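PDB 6GSZ: alpha-L-rhamnosidase from Aspergillus terreus, which probably catalyses the hydrolysis of terminal non-reducing alpha-L-rhamnose residues in alpha-L-rhamnosides. Local coordinates for residues Ser5-Glu10 with Pro94-Val99; Ile43-Ala48 with Asp53-Glu58; Val65-Ser70 with Glu76-Arg81. All coordinates share one frame; numbering follows the deposited sequence.

Interaction 1: residues Ser5-Glu10 with Pro94-Val99; sequences SQVAFE and PWSDAV
V7 and V99 meet methyl to methyl at the heart of this contact, in the N-terminal immunoglobulin-like domain. V99 CG2 makes two of the contacts. The V99 chi1 of -66° sets CG1 beside the backbone N and puts CG2 in the crowded position between N and the carbonyl carbon. From there V99 CG2 reaches V7 CG1 at 3.8 Å and, two residues further along the strand, F9 CE2 at 3.6 Å. F9 brings CZ as well as CE2 against the same methyl. V99 CG1 takes a different neighbour, the backbone O of V7.

The two methyls of V7 have different partners. CG1, anti to the backbone N, serves V99, whereas V7 CG2, on the side of the backbone N, lies 3.6 Å from S96 OG. That hydroxyl is held by polar bonds of its own. S96 OG donates to D97 O over 3.1 Å, from above the carbonyl plane, and is also hydrogen-bonded to the backbone N of V82, so the valine methyl rests on a satisfied oxygen.

In the fold, strand 3-9 pairs with strand 25-30, whose V25 touches both V7 and F9. V99, which opens strand 99-103, and S96 bond through their backbones to strand 78-86 of the five-stranded sheet, so the contact joins the two sheets.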
loop_
_atom_site.group_PDB
_atom_site.type_symbol
_atom_site.label_atom_id
_atom_site.label_comp_id
_atom_site.label_asym_id
_atom_site.label_seq_id
_atom_site.Cartn_x
_atom_site.Cartn_y
_atom_site.Cartn_z
ATOM N N SER A 5 -10.988 -22.186 1.175
ATOM C CA SER A 5 -9.561 -22.002 1.385
ATOM C C SER A 5 -9.248 -20.955 2.451
ATOM O O SER A 5 -8.140 -20.977 2.957
ATOM C CB SER A 5 -8.858 -21.635 0.119
ATOM O OG SER A 5 -9.433 -20.495 -0.470
ATOM N N GLN A 6 -10.167 -20.021 2.721
ATOM C CA GLN A 6 -9.865 -18.881 3.597
ATOM C C GLN A 6 -11.204 -18.412 4.131
ATOM O O GLN A 6 -12.156 -18.331 3.363
ATOM C CB GLN A 6 -9.226 -17.706 2.813
ATOM C CG GLN A 6 -8.959 -16.464 3.672
ATOM C CD GLN A 6 -8.573 -15.182 2.960
ATOM O OE1 GLN A 6 -7.437 -14.712 3.075
ATOM N NE2 GLN A 6 -9.522 -14.559 2.269
ATOM N N VAL A 7 -11.269 -18.162 5.427
ATOM C CA VAL A 7 -12.376 -17.503 6.082
ATOM C C VAL A 7 -11.800 -16.254 6.736
ATOM O O VAL A 7 -10.819 -16.371 7.520
ATOM C CB VAL A 7 -13.078 -18.395 7.121
ATOM C CG1 VAL A 7 -14.158 -17.620 7.827
ATOM C CG2 VAL A 7 -13.683 -19.620 6.448
ATOM N N ALA A 8 -12.363 -15.078 6.402
ATOM C CA ALA A 8 -11.820 -13.845 6.873
ATOM C C ALA A 8 -12.918 -12.877 7.319
ATOM O O ALA A 8 -14.072 -12.918 6.839
ATOM C CB ALA A 8 -10.952 -13.241 5.824
ATOM N N PHE A 9 -12.549 -11.971 8.230
ATOM C CA PHE A 9 -13.433 -11.002 8.809
ATOM C C PHE A 9 -13.094 -9.603 8.294
ATOM O O PHE A 9 -11.914 -9.191 8.315
ATOM C CB PHE A 9 -13.301 -11.079 10.320
ATOM C CG PHE A 9 -13.613 -12.457 10.833
ATOM C CD1 PHE A 9 -14.925 -12.896 10.953
ATOM C CD2 PHE A 9 -12.593 -13.370 11.042
ATOM C CE1 PHE A 9 -15.203 -14.202 11.309
ATOM C CE2 PHE A 9 -12.876 -14.665 11.440
ATOM C CZ PHE A 9 -14.181 -15.096 11.556
ATOM N N GLU A 10 -14.122 -8.858 7.845
ATOM C CA GLU A 10 -13.901 -7.562 7.188
ATOM C C GLU A 10 -12.815 -7.762 6.130
ATOM O O GLU A 10 -12.888 -8.682 5.316
ATOM C CB GLU A 10 -13.648 -6.460 8.228
ATOM C CG GLU A 10 -14.844 -6.271 9.156
ATOM C CD GLU A 10 -16.053 -5.563 8.548
ATOM O OE1 GLU A 10 -15.811 -4.551 7.849
ATOM O OE2 GLU A 10 -17.205 -6.010 8.805
ATOM N N PRO A 94 -16.760 -29.314 2.419
ATOM C CA PRO A 94 -16.547 -29.644 3.820
ATOM C C PRO A 94 -16.552 -28.361 4.668
ATOM O O PRO A 94 -16.437 -27.245 4.151
ATOM C CB PRO A 94 -15.146 -30.272 3.846
ATOM C CG PRO A 94 -14.817 -30.616 2.411
ATOM C CD PRO A 94 -15.600 -29.631 1.575
ATOM N N TRP A 95 -16.643 -28.529 5.982
ATOM C CA TRP A 95 -16.376 -27.410 6.880
ATOM C C TRP A 95 -14.968 -26.889 6.639
ATOM O O TRP A 95 -14.018 -27.668 6.455
ATOM C CB TRP A 95 -16.501 -27.837 8.341
ATOM C CG TRP A 95 -17.898 -28.041 8.821
ATOM C CD1 TRP A 95 -18.490 -29.231 9.130
ATOM C CD2 TRP A 95 -18.849 -27.021 9.165
ATOM N NE1 TRP A 95 -19.759 -29.014 9.596
ATOM C CE2 TRP A 95 -20.006 -27.669 9.632
ATOM C CE3 TRP A 95 -18.856 -25.630 9.093
ATOM C CZ2 TRP A 95 -21.145 -26.964 10.025
ATOM C CZ3 TRP A 95 -19.966 -24.936 9.493
ATOM C CH2 TRP A 95 -21.101 -25.589 9.960
ATOM N N SER A 96 -14.864 -25.566 6.645
ATOM C CA SER A 96 -13.599 -24.891 6.579
ATOM C C SER A 96 -12.728 -25.229 7.794
ATOM O O SER A 96 -13.215 -25.671 8.817
ATOM C CB SER A 96 -13.815 -23.389 6.529
ATOM O OG SER A 96 -14.282 -22.917 7.760
ATOM N N ASP A 97 -11.432 -24.963 7.654
ATOM C CA ASP A 97 -10.571 -24.902 8.825
ATOM C C ASP A 97 -11.093 -23.781 9.723
ATOM O O ASP A 97 -11.596 -22.782 9.230
ATOM C CB ASP A 97 -9.117 -24.649 8.445
ATOM C CG ASP A 97 -8.491 -25.766 7.654
ATOM O OD1 ASP A 97 -8.995 -26.918 7.746
ATOM O OD2 ASP A 97 -7.520 -25.469 6.918
ATOM N N ALA A 98 -10.998 -23.988 11.038
ATOM C CA ALA A 98 -11.451 -23.036 12.003
ATOM C C ALA A 98 -10.518 -21.812 12.031
ATOM O O ALA A 98 -9.292 -21.907 11.857
ATOM C CB ALA A 98 -11.512 -23.688 13.377
ATOM N N VAL A 99 -11.135 -20.655 12.249
ATOM C CA VAL A 99 -10.424 -19.401 12.459
ATOM C C VAL A 99 -11.023 -18.724 13.693
ATOM O O VAL A 99 -12.124 -19.001 14.094
ATOM C CB VAL A 99 -10.575 -18.481 11.230
ATOM C CG1 VAL A 99 -9.887 -19.043 10.002
ATOM C CG2 VAL A 99 -12.026 -18.162 10.901
#

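Interaction 2: residues Ile43-Ala48 with Asp53-Glu58; sequences IEVKRA and DVFRSE. With CA (calcium ion), chain X.
V45 and D53 pair at the turn end of the beta hairpin formed by strands 38-46 and 53-58, which run antiparallel at 157°. They form a hydrogen-bonded pair: V45 N donates to D53 O over 2.9 Å, and D53 N returns the bond to V45 O. I43 and F55 form the second such pair, with E44 and V54 as the non-hydrogen-bonded pair between them, where the alpha carbons come close and E44 CA makes a CH...O contact with D53 O.

The side chain of D53 leaves the sheet on the same face as I43, V45 and F55. Its CB stands 4.1 Å from V45 O, the carbonyl that already receives the D53 amide. With chi1 at -69°, CG swings beside the backbone N, and the carboxylate turns outward to a calcium ion. D53 CG is 3.4 Å from the calcium, and D53 OD1 binds it at 2.3 Å. D53 OD2 stays 3.9 Å from the calcium, so the carboxylate binds through one oxygen. Two waters also coordinate the ion.

Further along this face the F55 ring presents its edge to V45, with F55 CE2 4.0 Å from V45 CG2, while P68 packs against both F55 and I43. On the other face E44 CG packs against V54 CG2, and the E44 carboxylate continues to a salt bridge with R81.

The chemistry thus separates along the hairpin. Backbone bonds and apolar edge packing hold the strands together, whereas the calcium is attached through a single aspartate oxygen of this pair of segments. The ion probably offsets the aspartate's negative charge; R47 lies nearby without touching the carboxylate and is engaged by E76 instead.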
loop_
_atom_site.group_PDB
_atom_site.type_symbol
_atom_site.label_atom_id
_atom_site.label_comp_id
_atom_site.label_asym_id
_atom_site.label_seq_id
_atom_site.Cartn_x
_atom_site.Cartn_y
_atom_site.Cartn_z
ATOM N N ILE A 43 -22.670 -21.037 9.036
ATOM C CA ILE A 43 -21.573 -20.493 9.863
ATOM C C ILE A 43 -21.740 -21.070 11.273
ATOM O O ILE A 43 -22.769 -20.878 11.908
ATOM C CB ILE A 43 -21.571 -18.959 9.901
ATOM C CG1 ILE A 43 -21.473 -18.350 8.513
ATOM C CG2 ILE A 43 -20.421 -18.494 10.797
ATOM C CD1 ILE A 43 -21.558 -16.830 8.439
ATOM N N GLU A 44 -20.694 -21.760 11.730
ATOM C CA GLU A 44 -20.589 -22.299 13.096
ATOM C C GLU A 44 -19.816 -21.288 13.942
ATOM O O GLU A 44 -18.692 -20.915 13.588
ATOM C CB GLU A 44 -19.866 -23.643 13.065
ATOM C CG GLU A 44 -19.744 -24.322 14.430
ATOM C CD GLU A 44 -18.765 -25.479 14.350
ATOM O OE1 GLU A 44 -19.220 -26.645 14.326
ATOM O OE2 GLU A 44 -17.551 -25.201 14.206
ATOM N N VAL A 45 -20.436 -20.862 15.033
ATOM C CA VAL A 45 -19.799 -19.978 15.987
ATOM C C VAL A 45 -19.709 -20.667 17.352
ATOM O O VAL A 45 -20.739 -20.993 17.966
ATOM C CB VAL A 45 -20.565 -18.651 16.091
ATOM C CG1 VAL A 45 -19.862 -17.685 17.048
ATOM C CG2 VAL A 45 -20.776 -18.034 14.714
ATOM N N LYS A 46 -18.467 -20.846 17.827
ATOM C CA LYS A 46 -18.203 -21.499 19.141
ATOM C C LYS A 46 -17.688 -20.460 20.142
ATOM O O LYS A 46 -16.707 -19.778 19.833
ATOM C CB LYS A 46 -17.223 -22.670 18.966
ATOM C CG LYS A 46 -16.825 -23.395 20.241
ATOM C CD LYS A 46 -17.949 -24.177 20.869
ATOM C CE LYS A 46 -17.505 -24.956 22.092
ATOM N NZ LYS A 46 -17.446 -24.090 23.289
ATOM N N ARG A 47 -18.340 -20.340 21.299
ATOM C CA ARG A 47 -17.922 -19.526 22.409
ATOM C C ARG A 47 -17.538 -20.472 23.534
ATOM O O ARG A 47 -18.234 -21.451 23.709
ATOM C CB ARG A 47 -19.093 -18.648 22.852
ATOM C CG ARG A 47 -19.117 -17.336 22.118
ATOM C CD ARG A 47 -20.249 -16.440 22.611
ATOM N NE ARG A 47 -20.167 -15.131 21.977
ATOM C CZ ARG A 47 -20.876 -14.755 20.938
ATOM N NH1 ARG A 47 -21.467 -15.667 20.170
ATOM N NH2 ARG A 47 -21.030 -13.474 20.693
ATOM N N ALA A 48 -16.434 -20.164 24.231
ATOM C CA ALA A 48 -15.973 -20.995 25.334
ATOM C C ALA A 48 -17.175 -21.264 26.266
ATOM O O ALA A 48 -17.976 -20.258 26.554
ATOM C CB ALA A 48 -14.793 -20.316 26.018
ATOM N N ASP A 53 -23.107 -22.778 18.082
ATOM C CA ASP A 53 -24.319 -22.472 17.320
ATOM C C ASP A 53 -23.991 -22.569 15.828
ATOM O O ASP A 53 -22.934 -22.185 15.436
ATOM C CB ASP A 53 -24.856 -21.073 17.599
ATOM C CG ASP A 53 -25.425 -20.871 18.979
ATOM O OD1 ASP A 53 -25.957 -21.850 19.540
ATOM O OD2 ASP A 53 -25.316 -19.730 19.466
ATOM N N VAL A 54 -24.940 -23.107 15.030
ATOM C CA VAL A 54 -24.822 -23.139 13.579
ATOM C C VAL A 54 -25.970 -22.296 13.024
ATOM O O VAL A 54 -27.131 -22.517 13.336
ATOM C CB VAL A 54 -24.805 -24.574 13.004
ATOM C CG1 VAL A 54 -24.784 -24.571 11.481
ATOM C CG2 VAL A 54 -23.621 -25.372 13.569
ATOM N N PHE A 55 -25.611 -21.334 12.179
ATOM C CA PHE A 55 -26.553 -20.423 11.556
ATOM C C PHE A 55 -26.573 -20.703 10.051
ATOM O O PHE A 55 -25.540 -20.615 9.361
ATOM C CB PHE A 55 -26.099 -18.981 11.774
ATOM C CG PHE A 55 -26.024 -18.622 13.235
ATOM C CD1 PHE A 55 -27.156 -18.217 13.929
ATOM C CD2 PHE A 55 -24.822 -18.692 13.921
ATOM C CE1 PHE A 55 -27.094 -17.901 15.275
ATOM C CE2 PHE A 55 -24.755 -18.368 15.262
ATOM C CZ PHE A 55 -25.876 -17.950 15.932
ATOM N N ARG A 56 -27.739 -21.062 9.534
ATOM C CA ARG A 56 -27.898 -21.334 8.078
ATOM C C ARG A 56 -28.576 -20.138 7.410
ATOM O O ARG A 56 -29.537 -19.570 7.935
ATOM C CB ARG A 56 -28.768 -22.574 7.839
ATOM C CG ARG A 56 -28.860 -22.968 6.365
ATOM C CD ARG A 56 -29.494 -24.310 6.033
ATOM N NE ARG A 56 -29.463 -24.556 4.586
ATOM C CZ ARG A 56 -28.812 -25.562 3.984
ATOM N NH1 ARG A 56 -27.972 -26.327 4.671
ATOM N NH2 ARG A 56 -29.034 -25.830 2.707
ATOM N N SER A 57 -28.053 -19.785 6.235
ATOM C CA SER A 57 -28.613 -18.750 5.365
ATOM C C SER A 57 -28.841 -19.342 3.985
ATOM O O SER A 57 -27.926 -19.908 3.428
ATOM C CB SER A 57 -27.677 -17.585 5.220
ATOM O OG SER A 57 -27.540 -16.854 6.429
ATOM N N GLU A 58 -30.038 -19.121 3.447
ATOM C CA GLU A 58 -30.311 -19.257 2.004
ATOM C C GLU A 58 -29.791 -17.983 1.358
ATOM O O GLU A 58 -30.319 -16.908 1.645
ATOM C CB GLU A 58 -31.805 -19.424 1.775
ATOM C CG GLU A 58 -32.162 -19.851 0.392
ATOM C CD GLU A 58 -31.821 -21.281 0.022
ATOM O OE1 GLU A 58 -31.477 -22.109 0.940
ATOM O OE2 GLU A 58 -31.964 -21.575 -1.226
HETATM CA CA CA X . -27.060 -22.577 21.472
HETATM O O HOH W 1 -24.824 -22.611 22.246
HETATM O O HOH W 2 -26.107 -24.664 20.446
#

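Interaction 3: residues Val65-Ser70 with Glu76-Arg81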
loop_
_atom_site.group_PDB
_atom_site.type_symbol
_atom_site.label_atom_id
_atom_site.label_comp_id
_atom_site.label_asym_id
_atom_site.label_seq_id
_atom_site.Cartn_x
_atom_site.Cartn_y
_atom_site.Cartn_z
ATOM N N VAL A 65 -20.660 -11.148 4.193
ATOM C CA VAL A 65 -21.998 -11.475 4.685
ATOM C C VAL A 65 -22.087 -11.076 6.152
ATOM O O VAL A 65 -21.059 -10.838 6.800
ATOM C CB VAL A 65 -22.340 -12.966 4.500
ATOM C CG1 VAL A 65 -22.037 -13.441 3.069
ATOM C CG2 VAL A 65 -21.651 -13.847 5.521
ATOM N N PRO A 66 -23.293 -10.929 6.730
ATOM C CA PRO A 66 -23.404 -10.487 8.108
ATOM C C PRO A 66 -22.866 -11.443 9.170
ATOM O O PRO A 66 -22.837 -12.651 8.999
ATOM C CB PRO A 66 -24.909 -10.296 8.314
ATOM C CG PRO A 66 -25.468 -10.165 6.915
ATOM C CD PRO A 66 -24.597 -11.094 6.084
ATOM N N TRP A 67 -22.314 -10.837 10.238
ATOM C CA TRP A 67 -22.049 -11.621 11.444
ATOM C C TRP A 67 -23.365 -12.240 11.916
ATOM O O TRP A 67 -24.326 -11.507 12.081
ATOM C CB TRP A 67 -21.466 -10.691 12.502
ATOM C CG TRP A 67 -21.203 -11.363 13.817
ATOM C CD1 TRP A 67 -21.896 -11.181 14.992
ATOM C CD2 TRP A 67 -20.191 -12.344 14.081
ATOM N NE1 TRP A 67 -21.384 -11.998 15.969
ATOM C CE2 TRP A 67 -20.334 -12.708 15.445
ATOM C CE3 TRP A 67 -19.207 -12.955 13.302
ATOM C CZ2 TRP A 67 -19.522 -13.679 16.020
ATOM C CZ3 TRP A 67 -18.401 -13.901 13.886
ATOM C CH2 TRP A 67 -18.564 -14.259 15.229
ATOM N N PRO A 68 -23.436 -13.558 12.103
ATOM C CA PRO A 68 -24.732 -14.191 12.396
ATOM C C PRO A 68 -25.114 -14.343 13.869
ATOM O O PRO A 68 -26.204 -14.730 14.200
ATOM C CB PRO A 68 -24.543 -15.597 11.798
ATOM C CG PRO A 68 -23.062 -15.871 12.037
ATOM C CD PRO A 68 -22.385 -14.534 11.768
ATOM N N SER A 69 -24.175 -14.054 14.767
ATOM C CA SER A 69 -24.384 -14.332 16.202
ATOM C C SER A 69 -24.626 -13.000 16.938
ATOM O O SER A 69 -24.791 -11.926 16.328
ATOM C CB SER A 69 -23.196 -15.145 16.721
ATOM O OG SER A 69 -23.295 -15.481 18.103
ATOM N N SER A 70 -24.721 -13.066 18.271
ATOM C CA SER A 70 -24.800 -11.849 19.054
ATOM C C SER A 70 -23.454 -11.114 18.952
ATOM O O SER A 70 -22.421 -11.713 18.653
ATOM C CB SER A 70 -25.135 -12.147 20.494
ATOM O OG SER A 70 -24.225 -13.096 20.985
ATOM N N GLU A 76 -13.398 -10.781 23.681
ATOM C CA GLU A 76 -14.129 -12.051 23.596
ATOM C C GLU A 76 -13.784 -12.752 22.287
ATOM O O GLU A 76 -14.034 -12.203 21.194
ATOM C CB GLU A 76 -15.637 -11.829 23.632
ATOM C CG GLU A 76 -16.419 -13.141 23.634
ATOM C CD GLU A 76 -17.931 -13.013 23.576
ATOM O OE1 GLU A 76 -18.439 -11.883 23.374
ATOM O OE2 GLU A 76 -18.596 -14.069 23.791
ATOM N N GLU A 77 -13.210 -13.948 22.394
ATOM C CA GLU A 77 -12.865 -14.747 21.211
ATOM C C GLU A 77 -14.025 -15.673 20.832
ATOM O O GLU A 77 -14.612 -16.358 21.694
ATOM C CB GLU A 77 -11.645 -15.624 21.486
ATOM C CG GLU A 77 -11.099 -16.384 20.308
ATOM C CD GLU A 77 -9.973 -17.335 20.668
ATOM O OE1 GLU A 77 -10.276 -18.412 21.246
ATOM O OE2 GLU A 77 -8.821 -17.033 20.310
ATOM N N ALA A 78 -14.279 -15.724 19.524
ATOM C CA ALA A 78 -15.110 -16.789 18.935
ATOM C C ALA A 78 -14.269 -17.604 17.952
ATOM O O ALA A 78 -13.362 -17.066 17.255
ATOM C CB ALA A 78 -16.318 -16.209 18.253
ATOM N N THR A 79 -14.644 -18.886 17.818
ATOM C CA THR A 79 -14.035 -19.755 16.827
ATOM C C THR A 79 -15.099 -20.042 15.771
ATOM O O THR A 79 -16.198 -20.377 16.129
ATOM C CB THR A 79 -13.493 -21.042 17.468
ATOM O OG1 THR A 79 -12.540 -20.637 18.451
ATOM C CG2 THR A 79 -12.839 -21.970 16.481
ATOM N N VAL A 80 -14.722 -19.893 14.495
ATOM C CA VAL A 80 -15.687 -19.891 13.401
ATOM C C VAL A 80 -15.287 -20.907 12.360
ATOM O O VAL A 80 -14.116 -21.004 11.995
ATOM C CB VAL A 80 -15.773 -18.481 12.793
ATOM C CG1 VAL A 80 -16.642 -18.503 11.543
ATOM C CG2 VAL A 80 -16.355 -17.504 13.810
ATOM N N ARG A 81 -16.297 -21.647 11.847
ATOM C CA ARG A 81 -16.121 -22.436 10.630
ATOM C C ARG A 81 -17.307 -22.134 9.710
ATOM O O ARG A 81 -18.350 -21.727 10.191
ATOM C CB ARG A 81 -16.060 -23.936 10.924
ATOM C CG ARG A 81 -14.913 -24.368 11.822
ATOM C CD ARG A 81 -14.777 -25.887 11.841
ATOM N NE ARG A 81 -15.927 -26.513 12.455
ATOM C CZ ARG A 81 -16.234 -27.819 12.303
ATOM N NH1 ARG A 81 -15.445 -28.608 11.584
ATOM N NH2 ARG A 81 -17.345 -28.310 12.844
#
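W67, from the loop before strand 78-86, turns its indole edge toward A78 and V80 in the interior of the immunoglobulin-like N-terminal domain. The backbones stay well apart, with W67 CA and V80 CA 10.6 Å from each other, and the tryptophan spans the gap alone. Its chi1 (178°, CG anti to the backbone N) and chi2 (-109°) together carry the benzo rim to the strand.

The packed part is small and wholly apolar. W67 CZ3 meets V80 CG2 at 4.1 Å, and W67 CH2 touches A78 CB at 4.2 Å and also lies near V80 CG2. Both methyl carbons lie near the plane of the ring, so the indole meets the strand with its rim, and not with a face. V80 uses the branch anti to its carbonyl carbon. The same tryptophan touches V101 on the neighbouring strand 99-103, and F9 and L72 besides, so it is a buried side chain shared by several parts of the domain.

The outward side is looser. The CB of T79 is directed away from the loop, and this side chain packs on A98 and T100; the exposed E77 touches T100 and E102. P66 and S70, on the loop, are likewise exposed. E76 takes no part in the tryptophan packing, and its carboxylate pairs instead with R47.

The loop turns back against its own tryptophan, with P68 CD and S69 N against one face of the indole, both offset toward the rim. At the pyrrole end, W67 NE1 donates to S70 O over 2.9 Å at an N-H...O angle of 165°; the oxygen lies almost in the indole plane, while NE1 stands above the carbonyl plane, and S70 O also accepts a bond from R47 NH2.

In the fold
All three contacts belong to the N-terminal immunoglobulin-like domain and lie on one side of the chain's centre. Interaction 1 joins residues from the two ends of the domain sequence; interactions 2 and 3 fall in between, one after the other. Interactions 2 and 3 are closest, their centres about 7 Å apart, and their strands 38-46 and 78-86 are neighbours in the sheet. The centre of interaction 1 is about 12 Å from that of interaction 2 and 11 Å from that of interaction 3; W95 packs on E44 and V54, and V99 pairs with V80. Together they reach from edge strand 53-58 across the five-stranded sheet to strand 3-9 of the facing two-stranded sheet.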